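Local coordinates for dihydropyrimidinase (Brevibacillus agri, PDB 3SFW), which catalyses the hydrolytic ring opening of dihydropyrimidines, probably at its two-zinc centre, at residues K79-F83 against H409-V413; M346-F350 against F396-R402. One frame throughout, in Å; residues are numbered along the deposited sequence.

Along the chain the segments run 79-83, 346-350, 396-402 and 409-413, so the two segments of interaction 2 fall between those of interaction 1. The contact centres lie about 16 Å apart and their nearest atoms about 6 Å, without touching. Strand 393-403 ties them together: residues 396-402 lie on this broken strand, which turns a corner at 398-399, and 409-413 lie in the loop that follows. Glu-343, just before helix 345-354, makes a second link by accepting a hydrogen bond from His-410 N. Interaction 1 brings that loop against helix 74-83, while interaction 2 sets helix 345-354 against the strand, which pairs with strand 49-59, bearer of the zinc ligand His-58.

Interaction 1: K79-F83 against H409-V413; sequences KAAAF and HHMNV
The rings of Phe-83 and His-410 lie face to face, their planes only 4° apart and their centroids separated by 3.5 Å. Phe-83 CG sits over the centre of the imidazole, whereas His-410 CD2 meets the phenyl face toward its rim, 3.4 Å from Phe-83 CE1. With CG beside its backbone N (chi1 -55°), His-410 lays its ring over the phenyl, and its ND1 at the ring edge is held by a hydrogen bond outside this contact. Replacing Phe-83 by an alanine is likely to leave one imidazole face without its stacking partner and to open a gap beside Val-438 and Phe-443. Phe-83 closes helix 74-83 of the TIM-barrel amidohydrolase domain, and its partner lies in the loop between strands 393-403 and 422-432. One turn back on the helix, Ala-80 CB packs 3.5 Å from Met-411 CG; Met-411 also touches His-316, the neighbour in sequence of the zinc ligand Asp-315. A water bridges the two segments, accepting from Lys-79 NZ at 2.8 Å and donating to His-410 O at 2.5 Å. Within the loop, across the inverse gamma turn centred on Asn-412, His-409 NE2 donates in its ring plane to Val-413 O (3.1 Å).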
loop_
_atom_site.group_PDB
_atom_site.type_symbol
_atom_site.label_atom_id
_atom_site.label_comp_id
_atom_site.label_asym_id
_atom_site.label_seq_id
_atom_site.Cartn_x
_atom_site.Cartn_y
_atom_site.Cartn_z
ATOM N N LYS A 79 -7.014 42.354 10.416
ATOM C CA LYS A 79 -5.848 43.202 10.661
ATOM C C LYS A 79 -4.658 42.312 11.074
ATOM O O LYS A 79 -3.515 42.515 10.625
ATOM C CB LYS A 79 -6.139 44.277 11.734
ATOM C CG LYS A 79 -4.975 45.144 12.054
ATOM C CD LYS A 79 -5.467 46.491 12.683
ATOM C CE LYS A 79 -6.362 46.200 13.901
ATOM N NZ LYS A 79 -5.615 45.747 15.086
ATOM N N ALA A 80 -4.927 41.312 11.917
ATOM C CA ALA A 80 -3.881 40.411 12.376
ATOM C C ALA A 80 -3.342 39.579 11.182
ATOM O O ALA A 80 -2.152 39.389 11.029
ATOM C CB ALA A 80 -4.452 39.485 13.460
ATOM N N ALA A 81 -4.238 39.143 10.311
ATOM C CA ALA A 81 -3.818 38.419 9.095
ATOM C C ALA A 81 -2.866 39.300 8.297
ATOM O O ALA A 81 -1.800 38.836 7.859
ATOM C CB ALA A 81 -5.052 38.065 8.227
ATOM N N ALA A 82 -3.237 40.563 8.108
ATOM C CA ALA A 82 -2.401 41.469 7.294
ATOM C C ALA A 82 -1.027 41.675 7.955
ATOM O O ALA A 82 0.010 41.625 7.291
ATOM C CB ALA A 82 -3.108 42.842 7.091
ATOM N N PHE A 83 -0.994 41.875 9.276
ATOM C CA PHE A 83 0.318 42.010 9.912
ATOM C C PHE A 83 1.160 40.750 9.672
ATOM O O PHE A 83 2.377 40.805 9.838
ATOM C CB PHE A 83 0.182 42.284 11.402
ATOM C CG PHE A 83 0.042 43.757 11.726
ATOM C CD1 PHE A 83 -1.210 44.279 12.088
ATOM C CD2 PHE A 83 1.157 44.608 11.692
ATOM C CE1 PHE A 83 -1.338 45.626 12.453
ATOM C CE2 PHE A 83 1.035 45.986 11.987
ATOM C CZ PHE A 83 -0.205 46.485 12.407
ATOM N N HIS A 409 2.040 40.497 19.116
ATOM C CA HIS A 409 1.051 40.074 18.099
ATOM C C HIS A 409 -0.152 41.039 18.002
ATOM O O HIS A 409 -0.278 41.991 18.798
ATOM C CB HIS A 409 0.672 38.557 18.190
ATOM C CG HIS A 409 -0.308 38.188 19.281
ATOM N ND1 HIS A 409 -0.453 36.882 19.720
ATOM C CD2 HIS A 409 -1.288 38.896 19.900
ATOM C CE1 HIS A 409 -1.455 36.807 20.579
ATOM N NE2 HIS A 409 -1.988 38.012 20.698
ATOM N N HIS A 410 -0.995 40.841 17.003
ATOM C CA HIS A 410 -2.130 41.750 16.776
ATOM C C HIS A 410 -3.483 41.050 16.853
ATOM O O HIS A 410 -4.542 41.703 16.696
ATOM C CB HIS A 410 -1.950 42.472 15.435
ATOM C CG HIS A 410 -0.647 43.200 15.325
ATOM N ND1 HIS A 410 0.536 42.543 15.032
ATOM C CD2 HIS A 410 -0.323 44.507 15.514
ATOM C CE1 HIS A 410 1.530 43.423 15.023
ATOM N NE2 HIS A 410 1.044 44.610 15.353
ATOM N N MET A 411 -3.472 39.723 17.066
ATOM C CA MET A 411 -4.724 38.979 17.272
ATOM C C MET A 411 -5.370 39.399 18.602
ATOM O O MET A 411 -4.643 39.696 19.571
ATOM C CB MET A 411 -4.464 37.469 17.258
ATOM C CG MET A 411 -3.904 36.994 15.904
ATOM S SD MET A 411 -3.372 35.287 15.982
ATOM C CE MET A 411 -1.893 35.466 17.063
ATOM N N ASN A 412 -6.696 39.566 18.601
ATOM C CA ASN A 412 -7.356 40.026 19.819
ATOM C C ASN A 412 -7.557 38.835 20.769
ATOM O O ASN A 412 -8.686 38.392 20.985
ATOM C CB ASN A 412 -8.682 40.741 19.499
ATOM C CG ASN A 412 -9.262 41.468 20.713
ATOM O OD1 ASN A 412 -8.555 41.684 21.713
ATOM N ND2 ASN A 412 -10.564 41.718 20.689
ATOM N N VAL A 413 -6.451 38.346 21.362
ATOM C CA VAL A 413 -6.482 37.151 22.216
ATOM C C VAL A 413 -5.308 37.250 23.168
ATOM O O VAL A 413 -4.293 37.840 22.834
ATOM C CB VAL A 413 -6.317 35.839 21.383
ATOM C CG1 VAL A 413 -6.811 34.610 22.168
ATOM C CG2 VAL A 413 -7.080 35.952 20.083
HETATM O O HOH W 1 -5.703 42.995 14.848
#

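Interaction 2: M346-F350 against F396-R402; sequences MTILF and FDPTVQR
Thr-347 faces the guanidinium of Arg-402, the two side chains coming from opposite directions. Its OG1 lies at the guanidinium edge, in plane, 2.8 Å from Arg-402 NH2, and its methyl CG2 is 3.3 Å from the same nitrogen. Arg-402 spans the distance with a chain extended from CG to NE, and its NE donates to Gly-425 O on strand 422-432, with a long, weak ion pair to Asp-426 beside it. Thr-347 OG1 also borders the edge of the Phe-396 ring, 4.1 Å from its CE1. One turn further on, Phe-350 places CG anti to the backbone N (chi1 176°), which carries its ring out to Phe-396. The two rings form a T-shaped pair with planes at 71° and centroids 4.9 Å apart: the edge of Phe-396 points into the face of Phe-350, Phe-396 CE2 lying 3.6 Å above the plane of the Phe-350 ring and over its centre. The far end of the Phe-350 ring reaches Pro-398, whose CB is 3.5 Å from Phe-350 CZ. Pro-398 stands where the strand turns its corner, spanned by an Asx turn: Asp-397 OD1 accepts from Thr-399 N on its anti side, while Thr-399 OG1 donates to the same oxygen on the syn side, both from one face of the carboxylate. Phe-364 of helix 361-376 also touches Phe-350, while Leu-51 of strand 49-59 touches Phe-396, so the pair joins that helix and strand to the contact. The chemistry is therefore divided: aromatic and apolar packing carries the contact at Phe-396 and Pro-398, while the Thr-347 hydroxyl is a polar neighbour for Arg-402 NH2, which also has a hydrogen bond outside the two segments.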
loop_
_atom_site.group_PDB
_atom_site.type_symbol
_atom_site.label_atom_id
_atom_site.label_comp_id
_atom_site.label_asym_id
_atom_site.label_seq_id
_atom_site.Cartn_x
_atom_site.Cartn_y
_atom_site.Cartn_z
ATOM N N MET A 346 2.342 32.564 7.810
ATOM C CA MET A 346 3.346 32.786 6.743
ATOM C C MET A 346 4.770 32.646 7.315
ATOM O O MET A 346 5.646 31.982 6.699
ATOM C CB MET A 346 3.185 34.172 6.123
ATOM C CG MET A 346 1.878 34.370 5.348
ATOM S SD MET A 346 1.849 33.436 3.817
ATOM C CE MET A 346 2.876 34.432 2.785
ATOM N N THR A 347 5.037 33.338 8.435
ATOM C CA THR A 347 6.411 33.340 8.994
ATOM C C THR A 347 6.874 31.958 9.463
ATOM O O THR A 347 8.015 31.555 9.182
ATOM C CB THR A 347 6.605 34.350 10.144
ATOM O OG1 THR A 347 6.397 35.675 9.634
ATOM C CG2 THR A 347 8.079 34.270 10.649
ATOM N N ILE A 348 5.978 31.196 10.073
ATOM C CA ILE A 348 6.323 29.834 10.493
ATOM C C ILE A 348 6.661 28.951 9.293
ATOM O O ILE A 348 7.637 28.206 9.322
ATOM C CB ILE A 348 5.224 29.218 11.355
ATOM C CG1 ILE A 348 5.194 29.985 12.702
ATOM C CG2 ILE A 348 5.442 27.723 11.572
ATOM C CD1 ILE A 348 4.066 29.523 13.619
ATOM N N LEU A 349 5.857 29.027 8.255
ATOM C CA LEU A 349 6.124 28.229 7.051
ATOM C C LEU A 349 7.466 28.632 6.411
ATOM O O LEU A 349 8.220 27.789 5.967
ATOM C CB LEU A 349 4.957 28.322 6.034
ATOM C CG LEU A 349 3.862 27.207 6.245
ATOM C CD1 LEU A 349 4.359 25.875 5.786
ATOM C CD2 LEU A 349 3.418 27.034 7.680
ATOM N N PHE A 350 7.777 29.915 6.425
ATOM C CA PHE A 350 9.081 30.344 5.867
ATOM C C PHE A 350 10.203 29.839 6.790
ATOM O O PHE A 350 11.205 29.269 6.341
ATOM C CB PHE A 350 9.143 31.867 5.761
ATOM C CG PHE A 350 10.492 32.365 5.292
ATOM C CD1 PHE A 350 10.869 32.248 3.943
ATOM C CD2 PHE A 350 11.408 32.846 6.204
ATOM C CE1 PHE A 350 12.146 32.666 3.518
ATOM C CE2 PHE A 350 12.695 33.260 5.789
ATOM C CZ PHE A 350 13.060 33.148 4.450
ATOM N N PHE A 396 8.775 41.284 2.367
ATOM C CA PHE A 396 9.159 40.348 3.436
ATOM C C PHE A 396 10.686 40.358 3.592
ATOM O O PHE A 396 11.433 40.220 2.589
ATOM C CB PHE A 396 8.671 38.933 3.053
ATOM C CG PHE A 396 8.904 37.905 4.115
ATOM C CD1 PHE A 396 7.963 37.722 5.150
ATOM C CD2 PHE A 396 9.998 37.044 4.034
ATOM C CE1 PHE A 396 8.172 36.757 6.136
ATOM C CE2 PHE A 396 10.182 36.034 4.995
ATOM C CZ PHE A 396 9.271 35.888 6.032
ATOM N N ASP A 397 11.159 40.630 4.813
ATOM C CA ASP A 397 12.594 40.627 5.103
ATOM C C ASP A 397 13.031 39.302 5.726
ATOM O O ASP A 397 12.701 38.983 6.856
ATOM C CB ASP A 397 12.978 41.823 5.998
ATOM C CG ASP A 397 14.484 41.949 6.213
ATOM O OD1 ASP A 397 15.205 40.969 5.980
ATOM O OD2 ASP A 397 14.946 43.050 6.639
ATOM N N PRO A 398 13.688 38.453 4.922
ATOM C CA PRO A 398 13.959 37.076 5.370
ATOM C C PRO A 398 15.078 37.000 6.445
ATOM O O PRO A 398 15.293 35.942 7.050
ATOM C CB PRO A 398 14.401 36.383 4.070
ATOM C CG PRO A 398 15.049 37.515 3.263
ATOM C CD PRO A 398 14.242 38.742 3.577
ATOM N N THR A 399 15.771 38.111 6.684
ATOM C CA THR A 399 16.982 38.084 7.565
ATOM C C THR A 399 16.695 38.397 9.047
ATOM O O THR A 399 17.484 38.051 9.927
ATOM C CB THR A 399 18.061 39.090 7.067
ATOM O OG1 THR A 399 17.600 40.426 7.230
ATOM C CG2 THR A 399 18.374 38.841 5.616
ATOM N N VAL A 400 15.554 39.003 9.320
ATOM C CA VAL A 400 15.235 39.469 10.658
ATOM C C VAL A 400 14.992 38.298 11.594
ATOM O O VAL A 400 14.167 37.420 11.322
ATOM C CB VAL A 400 13.993 40.396 10.620
ATOM C CG1 VAL A 400 13.520 40.774 12.034
ATOM C CG2 VAL A 400 14.242 41.629 9.709
ATOM N N GLN A 401 15.702 38.275 12.717
ATOM C CA GLN A 401 15.389 37.305 13.761
ATOM C C GLN A 401 14.458 37.919 14.756
ATOM O O GLN A 401 14.654 39.049 15.187
ATOM C CB GLN A 401 16.637 36.896 14.513
ATOM C CG GLN A 401 17.726 36.353 13.662
ATOM C CD GLN A 401 18.847 35.833 14.526
ATOM O OE1 GLN A 401 18.725 34.746 15.124
ATOM N NE2 GLN A 401 19.867 36.679 14.746
ATOM N N ARG A 402 13.454 37.163 15.176
ATOM C CA ARG A 402 12.551 37.690 16.202
ATOM C C ARG A 402 11.908 36.556 16.981
ATOM O O ARG A 402 12.087 35.393 16.655
ATOM C CB ARG A 402 11.502 38.624 15.588
ATOM C CG ARG A 402 10.542 37.911 14.656
ATOM C CD ARG A 402 9.582 38.896 14.004
ATOM N NE ARG A 402 8.857 38.255 12.923
ATOM C CZ ARG A 402 7.642 37.734 13.034
ATOM N NH1 ARG A 402 6.941 37.857 14.175
ATOM N NH2 ARG A 402 7.092 37.147 11.963
#